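Local coordinates for conjugal transfer protein TRWB (Escherichia coli, PDB 1E9R) that probably drives DNA transfer in bacterial conjugation, acting as a P-loop ATPase-like coupling protein whose subunits form a six-membered ring resembling ring helicases and F1-ATPase, at residues V135-K139 and E292-S296; D124-Q128 and R155-K159; G63-V68 and P401-A405. Numbering follows the deposited sequence.

How the contacts relate
Along the chain the segments run 63-68, 124-128, 135-139, 155-159, 292-296 and 401-405, so contacts 1 and 2 interlock and both lie inside the long loop closed by contact 3. Contacts 1 and 2 are neighbours, with centres 18 Å apart: contact 2 packs helix 126-134 on helix 141-163, and contact 1 takes the loop between these helices to the loop after strand 281-285 of the large mixed sheet. Contact 3 lies on the opposite side of the chain's centre, 29 Å from contact 1 and 44 Å from contact 2 between centres, beside strands 56-59 and 404-408. A probable nucleotide-binding domain thus carries its putative phosphate loop on one side and the helical region on the other.

Contact 1: residues V135-K139 and E292-S296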
ATOM      1  N   VAL B 135     -11.039  26.590   7.856  1.00 25.59           N
ATOM      2  CA  VAL B 135     -10.040  25.543   8.003  1.00 24.60           C
ATOM      3  C   VAL B 135     -10.491  24.289   7.228  1.00 26.87           C
ATOM      4  O   VAL B 135     -11.103  23.369   7.794  1.00 25.33           O
ATOM      5  CB  VAL B 135      -9.848  25.187   9.497  1.00 23.79           C
ATOM      6  CG1 VAL B 135      -8.720  24.185   9.657  1.00 21.67           C
ATOM      7  CG2 VAL B 135      -9.575  26.453  10.296  1.00 22.46           C
ATOM      8  N   PRO B 136     -10.199  24.237   5.919  1.00 27.04           N
ATOM      9  CA  PRO B 136     -10.615  23.062   5.147  1.00 26.89           C
ATOM     10  C   PRO B 136     -10.058  21.739   5.669  1.00 27.48           C
ATOM     11  O   PRO B 136      -9.176  21.708   6.539  1.00 26.41           O
ATOM     12  CB  PRO B 136     -10.169  23.396   3.719  1.00 28.61           C
ATOM     13  CG  PRO B 136      -9.066  24.374   3.905  1.00 29.04           C
ATOM     14  CD  PRO B 136      -9.531  25.225   5.058  1.00 28.85           C
ATOM     15  N   ARG B 137     -10.600  20.643   5.138  1.00 27.17           N
ATOM     16  CA  ARG B 137     -10.203  19.306   5.550  1.00 26.62           C
ATOM     17  C   ARG B 137      -8.724  19.043   5.331  1.00 27.90           C
ATOM     18  O   ARG B 137      -8.135  19.488   4.344  1.00 24.14           O
ATOM     19  CB  ARG B 137     -11.017  18.265   4.793  1.00 26.37           C
ATOM     20  CG  ARG B 137     -12.491  18.324   5.064  1.00 22.68           C
ATOM     21  CD  ARG B 137     -12.800  18.016   6.502  1.00 23.19           C
ATOM     22  NE  ARG B 137     -14.244  17.969   6.700  1.00 24.61           N
ATOM     23  CZ  ARG B 137     -14.841  17.809   7.874  1.00 23.78           C
ATOM     24  NH1 ARG B 137     -14.119  17.676   8.980  1.00 22.84           N
ATOM     25  NH2 ARG B 137     -16.168  17.793   7.945  1.00 25.08           N
ATOM     26  N   GLY B 138      -8.125  18.312   6.257  1.00 28.89           N
ATOM     27  CA  GLY B 138      -6.720  18.007   6.127  1.00 31.87           C
ATOM     28  C   GLY B 138      -6.450  17.039   4.991  1.00 34.51           C
ATOM     29  O   GLY B 138      -7.261  16.146   4.706  1.00 31.73           O
ATOM     30  N   LYS B 139      -5.304  17.216   4.342  1.00 37.76           N
ATOM     31  CA  LYS B 139      -4.911  16.346   3.247  1.00 40.07           C
ATOM     32  C   LYS B 139      -4.866  14.894   3.721  1.00 39.69           C
ATOM     33  O   LYS B 139      -5.380  14.005   3.052  1.00 41.04           O
ATOM     34  CB  LYS B 139      -3.545  16.767   2.705  1.00 43.03           C
ATOM     35  CG  LYS B 139      -3.056  15.926   1.542  1.00 46.04           C
ATOM     36  CD  LYS B 139      -1.808  16.516   0.927  1.00 49.33           C
ATOM     37  CE  LYS B 139      -1.274  15.627  -0.179  1.00 52.93           C
ATOM     38  NZ  LYS B 139      -0.061  16.220  -0.814  1.00 55.91           N
ATOM     39  N   GLU B 292      -8.560  23.962  -1.782  1.00 29.56           N
ATOM     40  CA  GLU B 292      -8.227  22.981  -0.754  1.00 29.78           C
ATOM     41  C   GLU B 292      -9.303  21.895  -0.760  1.00 29.76           C
ATOM     42  O   GLU B 292     -10.258  21.951  -1.553  1.00 29.26           O
ATOM     43  CB  GLU B 292      -8.160  23.632   0.639  1.00 31.57           C
ATOM     44  CG  GLU B 292      -7.065  24.679   0.797  1.00 35.24           C
ATOM     45  CD  GLU B 292      -6.293  24.558   2.114  1.00 37.92           C
ATOM     46  OE1 GLU B 292      -6.428  23.524   2.806  1.00 39.60           O
ATOM     47  OE2 GLU B 292      -5.534  25.496   2.450  1.00 40.16           O
ATOM     48  N   LYS B 293      -9.150  20.899   0.109  1.00 28.83           N
ATOM     49  CA  LYS B 293     -10.138  19.838   0.199  1.00 26.55           C
ATOM     50  C   LYS B 293     -11.365  20.437   0.888  1.00 25.90           C
ATOM     51  O   LYS B 293     -11.420  20.517   2.116  1.00 27.95           O
ATOM     52  CB  LYS B 293      -9.567  18.683   1.012  1.00 25.92           C
ATOM     53  CG  LYS B 293     -10.512  17.524   1.198  1.00 28.29           C
ATOM     54  CD  LYS B 293      -9.809  16.359   1.851  1.00 27.41           C
ATOM     55  CE  LYS B 293     -10.754  15.187   2.042  1.00 28.01           C
ATOM     56  NZ  LYS B 293      -9.996  13.978   2.472  1.00 29.92           N
ATOM     57  N   LEU B 294     -12.341  20.871   0.091  1.00 25.12           N
ATOM     58  CA  LEU B 294     -13.555  21.492   0.622  1.00 26.18           C
ATOM     59  C   LEU B 294     -14.432  20.552   1.438  1.00 27.40           C
ATOM     60  O   LEU B 294     -14.646  19.402   1.071  1.00 29.65           O
ATOM     61  CB  LEU B 294     -14.364  22.108  -0.522  1.00 27.04           C
ATOM     62  CG  LEU B 294     -13.555  23.056  -1.407  1.00 28.62           C
ATOM     63  CD1 LEU B 294     -14.455  23.645  -2.471  1.00 31.53           C
ATOM     64  CD2 LEU B 294     -12.946  24.162  -0.569  1.00 26.15           C
ATOM     65  N   ALA B 295     -14.950  21.063   2.546  1.00 27.49           N
ATOM     66  CA  ALA B 295     -15.784  20.278   3.435  1.00 25.97           C
ATOM     67  C   ALA B 295     -17.238  20.156   2.997  1.00 26.50           C
ATOM     68  O   ALA B 295     -17.898  19.160   3.310  1.00 26.49           O
ATOM     69  CB  ALA B 295     -15.723  20.871   4.837  1.00 24.58           C
ATOM     70  N   SER B 296     -17.739  21.146   2.260  1.00 28.46           N
ATOM     71  CA  SER B 296     -19.144  21.149   1.855  1.00 29.44           C
ATOM     72  C   SER B 296     -19.437  20.981   0.384  1.00 29.01           C
ATOM     73  O   SER B 296     -20.596  20.875   0.006  1.00 30.20           O
ATOM     74  CB  SER B 296     -19.805  22.445   2.321  1.00 30.88           C
ATOM     75  OG  SER B 296     -19.407  22.748   3.644  1.00 38.45           O
TER
HETATM   76  O   HOH W   1      -7.193  20.833   1.935  1.00 30.60           O
HETATM   77  O   HOH W   2     -18.469  18.561   6.146  1.00 32.11           O
HETATM   78  O   HOH W   3      -9.557  14.882   5.731  1.00 35.25           O
HETATM   79  O   HOH W   4      -7.317  14.067   1.375  1.00 43.89           O
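Two irregular loops meet here, and the second is followed from Glu292. Its CB points at the first loop, and OE1 comes within 3.0 Å of Pro136 CG. The same OE1 accepts a hydrogen bond from water 1 (2.9 Å), which also donates to Arg137 O and accepts from Lys293 N. Glu292 OE2 is engaged by Lys217 in a salt bridge. Lys293 supplies the direct backbone link: its O accepts a hydrogen bond from Arg137 N at 3.1 Å and lies 3.5 Å from Pro136 CB. Its extended side chain runs beside the first loop, CG 3.7 Å from Arg137 CB and CD 3.8 Å from Gly138 O. At its tip, NZ bonds to Tyr325 O and to water 4, which donates to Lys139 O. Leu294 turns its CB the other way. Ala295 faces the first loop again, CB 3.8 Å from Arg137 NE, while water 2 spans Ala295 O and Arg137 NH2. The guanidinium also forms a salt bridge with Glu144 through NH1. Ser296 leads into helix 297-303. With one direct hydrogen bond and several water bridges, this is a partly hydrated loop-loop junction, joining the link between helices 126-134 and 141-163 to the loop following strand 281-285 in the central sheet of a P-loop NTPase fold.

Contact 2: residues D124-Q128 and R155-K159; sequences DYDWQ and RETAK
Residues 155-159 are fully helical, part of helix 141-163, with Lys159 N bonded to Arg155 O at 3.0 Å. Segment 124-128 enters helix 126-134 and runs in roughly the opposite direction; the closest CA atoms are those of Trp127 and Arg155, 5.6 Å apart. Apolar packing centres on Trp127 (chi1 -70°, chi2 109°), whose CB faces the other helix, 4.1 Å from Arg155 CB. Its indole CZ3 lies 3.7 Å from Ala158 CB. Lys159 covers one ring face: a CH-pi contact puts its CA 3.9 Å from the centroid of the Trp127 six-membered ring, 13° off the normal, and its CG is 3.8 Å from Trp127 NE1. These are consecutive helices of a helical hairpin, and Trp127 is wedged between them near its open end, reaching Ala162 one turn beyond Ala158. Across the segments, hydrogen bonds join one side-chain pair: Arg155 (p, t, chi3 93°, chi4 92°, guanidinium edge-on) donates NE to Gln128 OE1 (Gln128 t, p) at 2.9 Å and, weakly, NH2 to the same OE1 at 3.1 Å. Lys159 (t, t, m, t) salt-bridges NZ to Glu156 OE2 in its own helix at 3.0 Å. Asp124 OD1 stays 4.1 Å from Lys159 NZ, beyond salt-bridge range.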
ATOM      1  N   ASP B 124     -26.172  29.422  16.535  1.00 49.79           N
ATOM      2  CA  ASP B 124     -25.051  28.843  17.254  1.00 50.18           C
ATOM      3  C   ASP B 124     -24.328  27.764  16.461  1.00 49.21           C
ATOM      4  O   ASP B 124     -23.115  27.644  16.545  1.00 48.95           O
ATOM      5  CB  ASP B 124     -25.518  28.261  18.589  1.00 51.83           C
ATOM      6  CG  ASP B 124     -24.362  27.749  19.439  1.00 54.08           C
ATOM      7  OD1 ASP B 124     -23.326  28.454  19.530  1.00 53.85           O
ATOM      8  OD2 ASP B 124     -24.495  26.645  20.024  1.00 55.09           O
ATOM      9  N   TYR B 125     -25.064  26.980  15.685  1.00 48.89           N
ATOM     10  CA  TYR B 125     -24.429  25.918  14.916  1.00 49.40           C
ATOM     11  C   TYR B 125     -23.626  26.421  13.713  1.00 47.04           C
ATOM     12  O   TYR B 125     -22.952  25.636  13.041  1.00 46.29           O
ATOM     13  CB  TYR B 125     -25.478  24.884  14.470  1.00 52.92           C
ATOM     14  CG  TYR B 125     -26.340  25.283  13.284  1.00 58.46           C
ATOM     15  CD1 TYR B 125     -25.901  25.072  11.964  1.00 59.50           C
ATOM     16  CD2 TYR B 125     -27.604  25.860  13.477  1.00 60.27           C
ATOM     17  CE1 TYR B 125     -26.707  25.428  10.859  1.00 61.58           C
ATOM     18  CE2 TYR B 125     -28.416  26.220  12.385  1.00 61.47           C
ATOM     19  CZ  TYR B 125     -27.963  26.003  11.080  1.00 63.05           C
ATOM     20  OH  TYR B 125     -28.760  26.373  10.012  1.00 61.60           O
ATOM     21  N   ASP B 126     -23.679  27.726  13.445  1.00 45.29           N
ATOM     22  CA  ASP B 126     -22.936  28.284  12.317  1.00 41.78           C
ATOM     23  C   ASP B 126     -21.458  28.441  12.611  1.00 40.31           C
ATOM     24  O   ASP B 126     -20.661  28.604  11.691  1.00 39.55           O
ATOM     25  CB  ASP B 126     -23.490  29.643  11.896  1.00 38.59           C
ATOM     26  CG  ASP B 126     -24.834  29.536  11.247  1.00 37.88           C
ATOM     27  OD1 ASP B 126     -25.102  28.492  10.624  1.00 38.33           O
ATOM     28  OD2 ASP B 126     -25.620  30.498  11.344  1.00 37.70           O
ATOM     29  N   TRP B 127     -21.080  28.403  13.886  1.00 37.79           N
ATOM     30  CA  TRP B 127     -19.674  28.547  14.222  1.00 37.17           C
ATOM     31  C   TRP B 127     -18.856  27.381  13.684  1.00 36.25           C
ATOM     32  O   TRP B 127     -17.818  27.590  13.048  1.00 35.42           O
ATOM     33  CB  TRP B 127     -19.479  28.674  15.732  1.00 36.89           C
ATOM     34  CG  TRP B 127     -19.985  29.977  16.292  1.00 37.43           C
ATOM     35  CD1 TRP B 127     -21.087  30.158  17.071  1.00 38.08           C
ATOM     36  CD2 TRP B 127     -19.418  31.281  16.095  1.00 37.89           C
ATOM     37  NE1 TRP B 127     -21.245  31.490  17.373  1.00 39.28           N
ATOM     38  CE2 TRP B 127     -20.233  32.199  16.784  1.00 37.25           C
ATOM     39  CE3 TRP B 127     -18.300  31.758  15.400  1.00 34.78           C
ATOM     40  CZ2 TRP B 127     -19.967  33.571  16.800  1.00 36.58           C
ATOM     41  CZ3 TRP B 127     -18.036  33.124  15.417  1.00 36.19           C
ATOM     42  CH2 TRP B 127     -18.867  34.012  16.113  1.00 38.60           C
ATOM     43  N   GLN B 128     -19.313  26.153  13.925  1.00 34.67           N
ATOM     44  CA  GLN B 128     -18.590  24.987  13.420  1.00 36.01           C
ATOM     45  C   GLN B 128     -18.743  24.909  11.900  1.00 36.15           C
ATOM     46  O   GLN B 128     -17.817  24.569  11.158  1.00 38.57           O
ATOM     47  CB  GLN B 128     -19.112  23.696  14.065  1.00 36.55           C
ATOM     48  CG  GLN B 128     -18.565  22.414  13.404  1.00 38.57           C
ATOM     49  CD  GLN B 128     -17.008  22.337  13.286  1.00 40.87           C
ATOM     50  OE1 GLN B 128     -16.273  23.282  13.634  1.00 37.20           O
ATOM     51  NE2 GLN B 128     -16.515  21.194  12.786  1.00 40.16           N
ATOM     52  N   ARG B 155     -13.428  28.249  16.544  1.00 32.58           N
ATOM     53  CA  ARG B 155     -14.814  28.518  16.907  1.00 34.25           C
ATOM     54  C   ARG B 155     -15.042  29.029  18.327  1.00 35.26           C
ATOM     55  O   ARG B 155     -15.911  29.875  18.548  1.00 33.53           O
ATOM     56  CB  ARG B 155     -15.696  27.294  16.613  1.00 35.16           C
ATOM     57  CG  ARG B 155     -15.615  26.157  17.599  1.00 41.27           C
ATOM     58  CD  ARG B 155     -16.583  25.047  17.202  1.00 40.96           C
ATOM     59  NE  ARG B 155     -15.938  24.031  16.383  1.00 42.11           N
ATOM     60  CZ  ARG B 155     -15.376  22.932  16.876  1.00 40.09           C
ATOM     61  NH1 ARG B 155     -15.389  22.709  18.182  1.00 39.75           N
ATOM     62  NH2 ARG B 155     -14.786  22.064  16.067  1.00 38.61           N
ATOM     63  N   GLU B 156     -14.261  28.546  19.290  1.00 36.58           N
ATOM     64  CA  GLU B 156     -14.411  29.009  20.665  1.00 37.85           C
ATOM     65  C   GLU B 156     -13.840  30.420  20.852  1.00 38.23           C
ATOM     66  O   GLU B 156     -14.455  31.252  21.517  1.00 36.89           O
ATOM     67  CB  GLU B 156     -13.751  28.034  21.640  1.00 36.75           C
ATOM     68  CG  GLU B 156     -14.516  26.724  21.791  1.00 41.37           C
ATOM     69  CD  GLU B 156     -16.005  26.934  22.078  1.00 42.63           C
ATOM     70  OE1 GLU B 156     -16.345  27.599  23.081  1.00 44.56           O
ATOM     71  OE2 GLU B 156     -16.842  26.432  21.299  1.00 42.41           O
ATOM     72  N   THR B 157     -12.680  30.696  20.262  1.00 37.36           N
ATOM     73  CA  THR B 157     -12.076  32.022  20.377  1.00 38.21           C
ATOM     74  C   THR B 157     -12.977  33.055  19.716  1.00 40.34           C
ATOM     75  O   THR B 157     -13.314  34.069  20.316  1.00 41.21           O
ATOM     76  CB  THR B 157     -10.687  32.076  19.705  1.00 37.67           C
ATOM     77  OG1 THR B 157      -9.819  31.137  20.340  1.00 37.95           O
ATOM     78  CG2 THR B 157     -10.079  33.469  19.828  1.00 39.36           C
ATOM     79  N   ALA B 158     -13.369  32.785  18.475  1.00 40.51           N
ATOM     80  CA  ALA B 158     -14.229  33.687  17.722  1.00 40.09           C
ATOM     81  C   ALA B 158     -15.570  33.875  18.413  1.00 41.94           C
ATOM     82  O   ALA B 158     -16.092  34.986  18.454  1.00 43.66           O
ATOM     83  CB  ALA B 158     -14.438  33.155  16.313  1.00 36.99           C
ATOM     84  N   LYS B 159     -16.127  32.796  18.956  1.00 41.45           N
ATOM     85  CA  LYS B 159     -17.414  32.869  19.644  1.00 43.50           C
ATOM     86  C   LYS B 159     -17.362  33.834  20.833  1.00 43.88           C
ATOM     87  O   LYS B 159     -18.311  34.581  21.070  1.00 42.74           O
ATOM     88  CB  LYS B 159     -17.834  31.483  20.133  1.00 44.36           C
ATOM     89  CG  LYS B 159     -19.278  31.392  20.579  1.00 47.65           C
ATOM     90  CD  LYS B 159     -19.569  30.051  21.260  1.00 51.05           C
ATOM     91  CE  LYS B 159     -19.272  28.841  20.354  1.00 52.15           C
ATOM     92  NZ  LYS B 159     -19.599  27.527  21.013  1.00 51.29           N
TER

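Contact 3: residues G63-V68 and P401-A405; sequences GTGKSV and PDLTA. With SO4 (sulfate ion), chain I.
Leu403 (chi1 -73°, chi2 178°) lays its CD2 over the backbone of Gly65, 4.2 Å from the CA, and against Val68 CG2, also at 4.2 Å. Its own backbone is left-handed (phi 68°, psi 32°), just before strand 404-408 begins, and its N donates a hydrogen bond to Thr64 O at 3.2 Å. Closest CA pairs are Thr64 with Asp402 (4.9 Å) and Gly65 with Leu403 (5.2 Å). Gly63 and Gly65 have positive phi (77° and 113°); at Gly65, the N-cap of helix 66-79, a CB would press on Leu403 CD2. Thr404 OG1 bonds back to Pro401 O at 3.0 Å. Asp402 OD2 lies 2.6 Å from Gly63 O and forms a salt bridge with Arg54 of the second subunit, placing the contact at a subunit boundary. Segment 63-68 wraps a sulfate as a P-loop (Walker A) does a phosphate: Gly63 N to O4 3.1 Å, Gly65 N to O1 2.7 Å, Lys66 N to O3 3.2 Å, Ser67 N to O2 2.8 Å. Lys66, folded back (m, t, m, m), adds a bond of 2.6 Å from NZ to the sulfate O3. Amides of the loop and of the helix start, joined by the Lys66 ammonium, suit a tetrahedral anion; the sulfate, probably from the crystallisation liquor, is consistent with a nucleotide phosphate binding here.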
ATOM      1  N   GLY B  63      -4.299  24.252 -21.721  1.00 44.73           N
ATOM      2  CA  GLY B  63      -4.419  24.739 -23.082  1.00 44.06           C
ATOM      3  C   GLY B  63      -5.462  24.074 -23.959  1.00 45.10           C
ATOM      4  O   GLY B  63      -5.667  24.506 -25.086  1.00 46.40           O
ATOM      5  N   THR B  64      -6.133  23.042 -23.461  1.00 43.65           N
ATOM      6  CA  THR B  64      -7.140  22.362 -24.263  1.00 41.93           C
ATOM      7  C   THR B  64      -8.418  23.172 -24.496  1.00 40.74           C
ATOM      8  O   THR B  64      -9.213  22.828 -25.367  1.00 41.89           O
ATOM      9  CB  THR B  64      -7.508  20.991 -23.658  1.00 39.91           C
ATOM     10  OG1 THR B  64      -7.868  21.141 -22.281  1.00 40.64           O
ATOM     11  CG2 THR B  64      -6.336  20.046 -23.767  1.00 39.97           C
ATOM     12  N   GLY B  65      -8.622  24.236 -23.723  1.00 39.75           N
ATOM     13  CA  GLY B  65      -9.806  25.068 -23.901  1.00 37.87           C
ATOM     14  C   GLY B  65     -10.863  25.102 -22.799  1.00 38.01           C
ATOM     15  O   GLY B  65     -11.978  25.574 -23.033  1.00 37.41           O
ATOM     16  N   LYS B  66     -10.532  24.623 -21.601  1.00 36.85           N
ATOM     17  CA  LYS B  66     -11.484  24.604 -20.491  1.00 37.29           C
ATOM     18  C   LYS B  66     -12.077  25.982 -20.174  1.00 37.40           C
ATOM     19  O   LYS B  66     -13.286  26.117 -19.956  1.00 37.75           O
ATOM     20  CB  LYS B  66     -10.814  24.042 -19.227  1.00 37.36           C
ATOM     21  CG  LYS B  66     -10.306  22.611 -19.353  1.00 36.28           C
ATOM     22  CD  LYS B  66      -9.777  22.083 -18.024  1.00 37.10           C
ATOM     23  CE  LYS B  66      -8.528  22.824 -17.581  1.00 35.98           C
ATOM     24  NZ  LYS B  66      -7.373  22.557 -18.461  1.00 31.84           N
ATOM     25  N   SER B  67     -11.220  27.000 -20.141  1.00 37.75           N
ATOM     26  CA  SER B  67     -11.649  28.363 -19.839  1.00 38.51           C
ATOM     27  C   SER B  67     -12.578  28.888 -20.922  1.00 38.14           C
ATOM     28  O   SER B  67     -13.554  29.584 -20.629  1.00 39.52           O
ATOM     29  CB  SER B  67     -10.435  29.291 -19.704  1.00 38.45           C
ATOM     30  OG  SER B  67      -9.715  29.380 -20.926  1.00 44.41           O
ATOM     31  N   VAL B  68     -12.272  28.565 -22.176  1.00 37.83           N
ATOM     32  CA  VAL B  68     -13.113  29.008 -23.281  1.00 37.77           C
ATOM     33  C   VAL B  68     -14.503  28.426 -23.086  1.00 39.07           C
ATOM     34  O   VAL B  68     -15.497  29.139 -23.190  1.00 39.89           O
ATOM     35  CB  VAL B  68     -12.572  28.536 -24.649  1.00 38.06           C
ATOM     36  CG1 VAL B  68     -13.582  28.844 -25.739  1.00 35.72           C
ATOM     37  CG2 VAL B  68     -11.255  29.223 -24.956  1.00 36.96           C
ATOM     38  N   PRO B 401      -7.090  17.625 -31.440  1.00 49.57           N
ATOM     39  CA  PRO B 401      -6.558  18.980 -31.655  1.00 48.51           C
ATOM     40  C   PRO B 401      -7.141  19.855 -30.551  1.00 49.80           C
ATOM     41  O   PRO B 401      -8.196  19.534 -29.995  1.00 49.78           O
ATOM     42  CB  PRO B 401      -7.073  19.343 -33.046  1.00 49.14           C
ATOM     43  CG  PRO B 401      -8.348  18.555 -33.163  1.00 49.94           C
ATOM     44  CD  PRO B 401      -7.974  17.218 -32.549  1.00 49.57           C
ATOM     45  N   ASP B 402      -6.465  20.940 -30.207  1.00 51.12           N
ATOM     46  CA  ASP B 402      -6.983  21.784 -29.140  1.00 52.28           C
ATOM     47  C   ASP B 402      -8.280  22.470 -29.550  1.00 51.24           C
ATOM     48  O   ASP B 402      -8.565  22.624 -30.734  1.00 51.31           O
ATOM     49  CB  ASP B 402      -5.915  22.790 -28.695  1.00 56.21           C
ATOM     50  CG  ASP B 402      -4.924  22.181 -27.693  1.00 59.74           C
ATOM     51  OD1 ASP B 402      -4.505  21.014 -27.893  1.00 61.35           O
ATOM     52  OD2 ASP B 402      -4.559  22.863 -26.708  1.00 61.51           O
ATOM     53  N   LEU B 403      -9.073  22.862 -28.560  1.00 50.20           N
ATOM     54  CA  LEU B 403     -10.356  23.500 -28.804  1.00 49.03           C
ATOM     55  C   LEU B 403     -11.324  22.512 -29.432  1.00 48.51           C
ATOM     56  O   LEU B 403     -12.169  22.869 -30.241  1.00 47.77           O
ATOM     57  CB  LEU B 403     -10.194  24.720 -29.702  1.00 48.80           C
ATOM     58  CG  LEU B 403      -9.542  25.915 -29.013  1.00 51.13           C
ATOM     59  CD1 LEU B 403      -9.399  27.045 -30.017  1.00 51.36           C
ATOM     60  CD2 LEU B 403     -10.381  26.347 -27.819  1.00 50.28           C
ATOM     61  N   THR B 404     -11.174  21.252 -29.060  1.00 46.88           N
ATOM     62  CA  THR B 404     -12.057  20.200 -29.531  1.00 46.15           C
ATOM     63  C   THR B 404     -12.511  19.450 -28.277  1.00 43.60           C
ATOM     64  O   THR B 404     -11.700  19.140 -27.388  1.00 44.58           O
ATOM     65  CB  THR B 404     -11.339  19.246 -30.482  1.00 47.00           C
ATOM     66  OG1 THR B 404     -10.728  20.004 -31.527  1.00 49.19           O
ATOM     67  CG2 THR B 404     -12.328  18.263 -31.088  1.00 45.23           C
ATOM     68  N   ALA B 405     -13.806  19.169 -28.197  1.00 41.58           N
ATOM     69  CA  ALA B 405     -14.340  18.492 -27.027  1.00 39.79           C
ATOM     70  C   ALA B 405     -15.352  17.401 -27.306  1.00 38.58           C
ATOM     71  O   ALA B 405     -16.068  17.425 -28.302  1.00 36.50           O
ATOM     72  CB  ALA B 405     -14.963  19.516 -26.087  1.00 37.89           C
TER
HETATM   73  S   SO4 I 601      -7.292  25.677 -20.762  1.00 43.18           S
HETATM   74  O1  SO4 I 601      -7.069  25.788 -22.209  1.00 46.98           O
HETATM   75  O2  SO4 I 601      -8.418  26.558 -20.396  1.00 40.66           O
HETATM   76  O3  SO4 I 601      -7.602  24.276 -20.415  1.00 44.16           O
HETATM   77  O4  SO4 I 601      -6.072  26.105 -20.058  1.00 44.83           O